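Local coordinates for PTS-dependent dihydroxyacetone kinase operon regulatory protein (Escherichia coli, PDB 4LRZ) that activates transcription of the dhaKLM operon from a sigma-70 promoter and represses its own expression, this N-terminal part probably serving as its sensor region, at residues L54-A59 / N187-D192; T130-H135 / C165-T170. All blocks are in the same frame, centred on the assembly; numbering follows the deposited sequence. Where two conformers were deposited one is given.

Contact 1: L54-A59 / N187-D192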
loop_
_atom_site.group_PDB
_atom_site.type_symbol
_atom_site.label_atom_id
_atom_site.label_comp_id
_atom_site.label_asym_id
_atom_site.label_seq_id
_atom_site.Cartn_x
_atom_site.Cartn_y
_atom_site.Cartn_z
ATOM N N LEU F 54 7.526 -1.633 -13.637
ATOM C CA LEU F 54 7.868 -2.867 -14.349
ATOM C C LEU F 54 8.182 -4.009 -13.441
ATOM O O LEU F 54 7.681 -5.122 -13.619
ATOM C CB LEU F 54 9.131 -2.695 -15.226
ATOM C CG LEU F 54 8.907 -2.697 -16.718
ATOM C CD1 LEU F 54 10.231 -2.658 -17.458
ATOM C CD2 LEU F 54 8.028 -3.878 -17.156
ATOM N N THR F 55 9.063 -3.750 -12.496
ATOM C CA THR F 55 9.545 -4.830 -11.676
ATOM C C THR F 55 8.375 -5.371 -10.863
ATOM O O THR F 55 8.267 -6.578 -10.687
ATOM C CB THR F 55 10.725 -4.429 -10.797
ATOM O OG1 THR F 55 10.250 -3.638 -9.728
ATOM C CG2 THR F 55 11.727 -3.632 -11.594
ATOM N N LEU F 56 7.474 -4.485 -10.446
ATOM C CA LEU F 56 6.294 -4.874 -9.672
ATOM C C LEU F 56 5.336 -5.645 -10.572
ATOM O O LEU F 56 4.843 -6.723 -10.228
ATOM C CB LEU F 56 5.618 -3.637 -9.111
ATOM C CG LEU F 56 6.340 -2.804 -8.046
ATOM C CD1 LEU F 56 5.414 -1.679 -7.644
ATOM C CD2 LEU F 56 6.647 -3.642 -6.783
ATOM N N GLY F 57 5.130 -5.116 -11.772
ATOM C CA GLY F 57 4.290 -5.766 -12.760
ATOM C C GLY F 57 4.744 -7.152 -13.183
ATOM O O GLY F 57 3.907 -8.024 -13.405
ATOM N N GLN F 58 6.054 -7.337 -13.343
ATOM C CA GLN F 58 6.625 -8.604 -13.853
ATOM C C GLN F 58 6.494 -9.736 -12.795
ATOM O O GLN F 58 6.198 -10.886 -13.142
ATOM C CB GLN F 58 8.099 -8.415 -14.274
ATOM C CG GLN F 58 8.309 -7.671 -15.620
ATOM C CD GLN F 58 9.796 -7.356 -15.959
ATOM O OE1 GLN F 58 10.186 -7.424 -17.121
ATOM N NE2 GLN F 58 10.601 -7.004 -14.959
ATOM N N ALA F 59 6.698 -9.394 -11.514
ATOM C CA ALA F 59 6.516 -10.364 -10.418
ATOM C C ALA F 59 5.061 -10.850 -10.355
ATOM O O ALA F 59 4.794 -12.070 -10.230
ATOM C CB ALA F 59 6.958 -9.762 -9.063
ATOM N N ASN F 187 -1.498 -0.223 -6.323
ATOM C CA ASN F 187 -1.421 0.011 -4.905
ATOM C C ASN F 187 -0.011 -0.193 -4.367
ATOM O O ASN F 187 0.374 0.439 -3.384
ATOM C CB ASN F 187 -2.470 -0.798 -4.161
ATOM C CG ASN F 187 -3.873 -0.310 -4.455
ATOM O OD1 ASN F 187 -4.086 0.876 -4.726
ATOM N ND2 ASN F 187 -4.823 -1.214 -4.444
ATOM N N LEU F 188 0.751 -1.047 -5.038
ATOM C CA LEU F 188 2.095 -1.271 -4.620
ATOM C C LEU F 188 2.947 -0.037 -4.905
ATOM O O LEU F 188 3.873 0.232 -4.166
ATOM C CB LEU F 188 2.653 -2.472 -5.308
ATOM C CG LEU F 188 2.790 -3.840 -4.635
ATOM C CD1 LEU F 188 2.480 -3.944 -3.171
ATOM C CD2 LEU F 188 2.131 -4.918 -5.496
ATOM N N LEU F 189 2.638 0.707 -5.969
ATOM C CA LEU F 189 3.371 1.938 -6.251
ATOM C C LEU F 189 3.019 2.939 -5.170
ATOM O O LEU F 189 3.878 3.653 -4.670
ATOM C CB LEU F 189 3.064 2.510 -7.634
ATOM C CG LEU F 189 3.578 1.690 -8.836
ATOM C CD1 LEU F 189 2.930 2.208 -10.135
ATOM C CD2 LEU F 189 5.104 1.698 -8.959
ATOM N N LEU F 190 1.764 2.958 -4.780
ATOM C CA LEU F 190 1.335 3.785 -3.669
ATOM C C LEU F 190 2.018 3.444 -2.330
ATOM O O LEU F 190 2.364 4.373 -1.559
ATOM C CB LEU F 190 -0.184 3.668 -3.522
ATOM C CG LEU F 190 -0.832 4.437 -2.382
ATOM C CD1 LEU F 190 -0.764 5.904 -2.711
ATOM C CD2 LEU F 190 -2.306 3.980 -2.242
ATOM N N THR F 191 2.232 2.149 -2.055
ATOM C CA THR F 191 2.890 1.804 -0.802
ATOM C C THR F 191 4.379 2.186 -0.835
ATOM O O THR F 191 4.882 2.646 0.166
ATOM C CB THR F 191 2.666 0.344 -0.285
ATOM O OG1 THR F 191 3.585 -0.542 -0.913
ATOM C CG2 THR F 191 1.277 -0.145 -0.564
ATOM N N ASP F 192 5.047 2.057 -1.986
ATOM C CA ASP F 192 6.429 2.580 -2.142
ATOM C C ASP F 192 6.467 4.078 -1.821
ATOM O O ASP F 192 7.369 4.565 -1.124
ATOM C CB ASP F 192 6.998 2.360 -3.559
ATOM C CG ASP F 192 7.618 0.953 -3.764
ATOM O OD1 ASP F 192 7.757 0.189 -2.780
ATOM O OD2 ASP F 192 7.964 0.597 -4.920
#

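Contact 2: T130-H135 / C165-T170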
loop_
_atom_site.group_PDB
_atom_site.type_symbol
_atom_site.label_atom_id
_atom_site.label_comp_id
_atom_site.label_asym_id
_atom_site.label_seq_id
_atom_site.Cartn_x
_atom_site.Cartn_y
_atom_site.Cartn_z
ATOM N N THR F 130 -11.899 -6.822 -25.850
ATOM C CA THR F 130 -12.356 -6.812 -27.241
ATOM C C THR F 130 -12.107 -8.217 -27.813
ATOM O O THR F 130 -11.070 -8.829 -27.513
ATOM C CB THR F 130 -11.617 -5.759 -28.073
ATOM O OG1 THR F 130 -10.221 -5.977 -27.954
ATOM C CG2 THR F 130 -11.878 -4.332 -27.573
ATOM N N MET F 131 -13.063 -8.745 -28.576
ATOM C CA MET F 131 -12.966 -10.109 -29.121
ATOM C C MET F 131 -13.303 -10.111 -30.600
ATOM O O MET F 131 -14.125 -9.342 -31.013
ATOM C CB MET F 131 -14.002 -11.050 -28.481
ATOM C CG MET F 131 -14.044 -11.047 -26.987
ATOM S SD MET F 131 -15.322 -12.207 -26.446
ATOM C CE MET F 131 -14.861 -13.689 -27.350
ATOM N N ALA F 132 -12.686 -11.006 -31.362
ATOM C CA ALA F 132 -13.089 -11.336 -32.711
ATOM C C ALA F 132 -13.241 -10.050 -33.529
ATOM O O ALA F 132 -12.348 -9.189 -33.474
ATOM C CB ALA F 132 -14.377 -12.140 -32.671
ATOM N N ASP F 133 -14.381 -9.904 -34.207
ATOM C CA ASP F 133 -14.634 -8.805 -35.147
ATOM C C ASP F 133 -15.067 -7.466 -34.522
ATOM O O ASP F 133 -15.395 -6.525 -35.262
ATOM C CB ASP F 133 -15.589 -9.245 -36.288
ATOM C CG ASP F 133 -17.003 -9.594 -35.808
ATOM O OD1 ASP F 133 -17.213 -9.947 -34.618
ATOM O OD2 ASP F 133 -17.924 -9.543 -36.659
ATOM N N GLN F 134 -15.049 -7.371 -33.180
ATOM C CA GLN F 134 -15.018 -6.034 -32.530
ATOM C C GLN F 134 -13.699 -5.330 -32.856
ATOM O O GLN F 134 -13.625 -4.102 -32.788
ATOM C CB GLN F 134 -15.131 -6.107 -30.991
ATOM C CG GLN F 134 -16.390 -6.757 -30.452
ATOM C CD GLN F 134 -16.334 -6.930 -28.921
ATOM O OE1 GLN F 134 -15.333 -7.397 -28.381
ATOM N NE2 GLN F 134 -17.394 -6.541 -28.230
ATOM N N HIS F 135 -12.650 -6.105 -33.150
ATOM C CA HIS F 135 -11.361 -5.534 -33.517
ATOM C C HIS F 135 -11.470 -4.880 -34.920
ATOM O O HIS F 135 -12.103 -5.428 -35.821
ATOM C CB HIS F 135 -10.251 -6.589 -33.491
ATOM C CG HIS F 135 -9.888 -7.056 -32.104
ATOM N ND1 HIS F 135 -10.114 -8.342 -31.665
ATOM C CD2 HIS F 135 -9.303 -6.407 -31.068
ATOM C CE1 HIS F 135 -9.736 -8.449 -30.406
ATOM N NE2 HIS F 135 -9.218 -7.295 -30.031
ATOM N N CYS F 165 -5.416 -14.018 -25.837
ATOM C CA CYS F 165 -5.686 -15.434 -26.075
ATOM C C CYS F 165 -6.508 -15.675 -27.323
ATOM O O CYS F 165 -7.290 -14.807 -27.704
ATOM C CB CYS F 165 -6.382 -16.094 -24.864
ATOM S SG CYS F 165 -8.115 -15.682 -24.557
ATOM N N PRO F 166 -6.359 -16.871 -27.952
ATOM C CA PRO F 166 -7.256 -17.214 -29.073
ATOM C C PRO F 166 -8.703 -16.991 -28.661
ATOM O O PRO F 166 -9.085 -17.297 -27.526
ATOM C CB PRO F 166 -6.957 -18.690 -29.345
ATOM C CG PRO F 166 -5.571 -18.904 -28.877
ATOM C CD PRO F 166 -5.311 -17.892 -27.756
ATOM N N VAL F 167 -9.477 -16.398 -29.556
ATOM C CA VAL F 167 -10.830 -15.975 -29.238
ATOM C C VAL F 167 -11.712 -17.127 -28.687
ATOM O O VAL F 167 -12.471 -16.918 -27.740
ATOM C CB VAL F 167 -11.487 -15.223 -30.455
ATOM C CG1 VAL F 167 -11.965 -16.179 -31.500
ATOM C CG2 VAL F 167 -12.614 -14.336 -29.989
ATOM N N GLU F 168 -11.588 -18.331 -29.253
ATOM C CA GLU F 168 -12.384 -19.484 -28.792
ATOM C C GLU F 168 -12.090 -19.927 -27.339
ATOM O O GLU F 168 -12.910 -20.599 -26.723
ATOM C CB GLU F 168 -12.282 -20.687 -29.770
ATOM C CG GLU F 168 -10.959 -21.543 -29.680
ATOM C CD GLU F 168 -9.770 -21.032 -30.575
ATOM O OE1 GLU F 168 -9.880 -19.957 -31.256
ATOM O OE2 GLU F 168 -8.717 -21.738 -30.582
ATOM N N GLN F 169 -10.939 -19.540 -26.793
ATOM C CA GLN F 169 -10.573 -19.952 -25.437
ATOM C C GLN F 169 -10.728 -18.890 -24.349
ATOM O O GLN F 169 -10.253 -19.074 -23.233
ATOM C CB GLN F 169 -9.140 -20.434 -25.423
ATOM C CG GLN F 169 -8.894 -21.640 -26.268
ATOM C CD GLN F 169 -7.434 -21.940 -26.329
ATOM O OE1 GLN F 169 -6.758 -22.038 -25.291
ATOM N NE2 GLN F 169 -6.914 -22.066 -27.542
ATOM N N THR F 170 -11.382 -17.783 -24.667
ATOM C CA THR F 170 -11.547 -16.713 -23.698
ATOM C C THR F 170 -12.283 -17.242 -22.468
ATOM O O THR F 170 -13.086 -18.132 -22.598
ATOM C CB THR F 170 -12.254 -15.487 -24.326
ATOM O OG1 THR F 170 -12.087 -14.356 -23.454
ATOM C CG2 THR F 170 -13.743 -15.759 -24.577
#

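Contact 1: L54-A59 / N187-D192
Leu56 reaches across to Leu188 and Leu189 because its side chain is fully drawn out: CG stands beside the backbone N, anti to the carbonyl carbon (chi1 -67°), and CD1 is then anti to CA, putting this methyl at the far end of the chain. Leu189 has the same kind of first torsion (chi1 -69°), but it is the CD2 branch that does the touching; the bond from its backbone leaves to one side of the facing helix, and only the end of the side chain swings in. CD1 of Leu56 lies 3.6 Å from CD2 of Leu189 and 3.7 Å from CB of Leu188. The single methyl of Leu56 thus meets a branch end of one leucine and the root of the other, crossing both side chains at a slant. Asp192, one helical turn after Leu188, also faces the contact, and Asp192 OD2 comes to 4.4 Å from Leu56 CD1.

These are the two helices that flank the sheet strands of a GAF domain in the sequence: helix 51-66 precedes them and the long helix 174-211 follows them. Their segments run roughly antiparallel, at 136°, with axes 10.5 Å apart at closest approach. That is a wide separation, and a long, branched aliphatic residue such as leucine suits it. The nearest CA pair, Leu56 and Leu188, is 7.5 Å apart.

The neighbourhood is shared with other chains. Leu188 also packs on Asn187 of the second subunit, where Thr191 meets its own counterpart. Outside the two segments, the carboxylate of Asp192 forms a salt bridge to a basic side chain of another protein's chain, which also packs polar side chains on Leu56 and Leu188.

Contact 2: T130-H135 / C165-T170
Met131 is the last residue of edge strand 128-131 in the antiparallel sheet of the GAF domain, and it leans toward Val167, which follows strand 157-166. The contact joins turns that leave the sheet from two strands separated by strand 143-151. A flexible thioether suits this bridge: bent at chi3 (52°), Met131 crosses Val167 at about a right angle and sets CE 3.5 Å from CG2 of Val167. The same CE meets CG2 of Thr170 tip to tip at 3.6 Å. Thr170 therefore offers its methyl here, while its hydroxyl hydrogen-bonds to Lys129. At the backbone, Met131 N donates to Gln134 OE1 over 2.6 Å, approaching in the plane of the amide carbonyl.

Ala132 follows with a positive phi (51°), taking the second place of a type II' turn whose closing bond runs from Gln134 N to Met131 O, 3.1 Å. Its small CB approaches CG2 of Val167 to 3.9 Å, and its backbone N is nearer still to that methyl. CG2 of Val167, anti to its own backbone N and beside the carbonyl carbon, is the branch that reaches both Met131 and Ala132, and a compact beta-branched residue fits here.

Asp133 is the third residue of the turn. Gln134 follows, and its amide side chain folds back to hold the strand end. His135 then brings its ring back beside Ala132 O. That oxygen accepts two bonds, one from His135 N and one from His135 ND1, the latter 3.0 Å long and arriving on a carbonyl lone pair, with the oxygen tilted 24° out of the imidazole plane.

Both contacts belong to the GAF domain, yet their centres are 29 Å apart and their nearest atoms about 17 Å, so they do not touch. Along the chain, 54-59 comes first, then 130-135 and 165-170, and last 187-192; contact 2 thus falls within the part of the sequence that contact 1 brackets. Contact 2 joins turns at the ends of sheet strands 128-131 and 157-166, near the surface. Contact 1 pairs helix 51-66 with helix 174-211, which follows strand 157-166 directly. That long helix continues toward the second antiparallel sheet, of the PAS fold. Contact 1 also has the second subunit and chains of other proteins within reach, whereas no other chain touches contact 2.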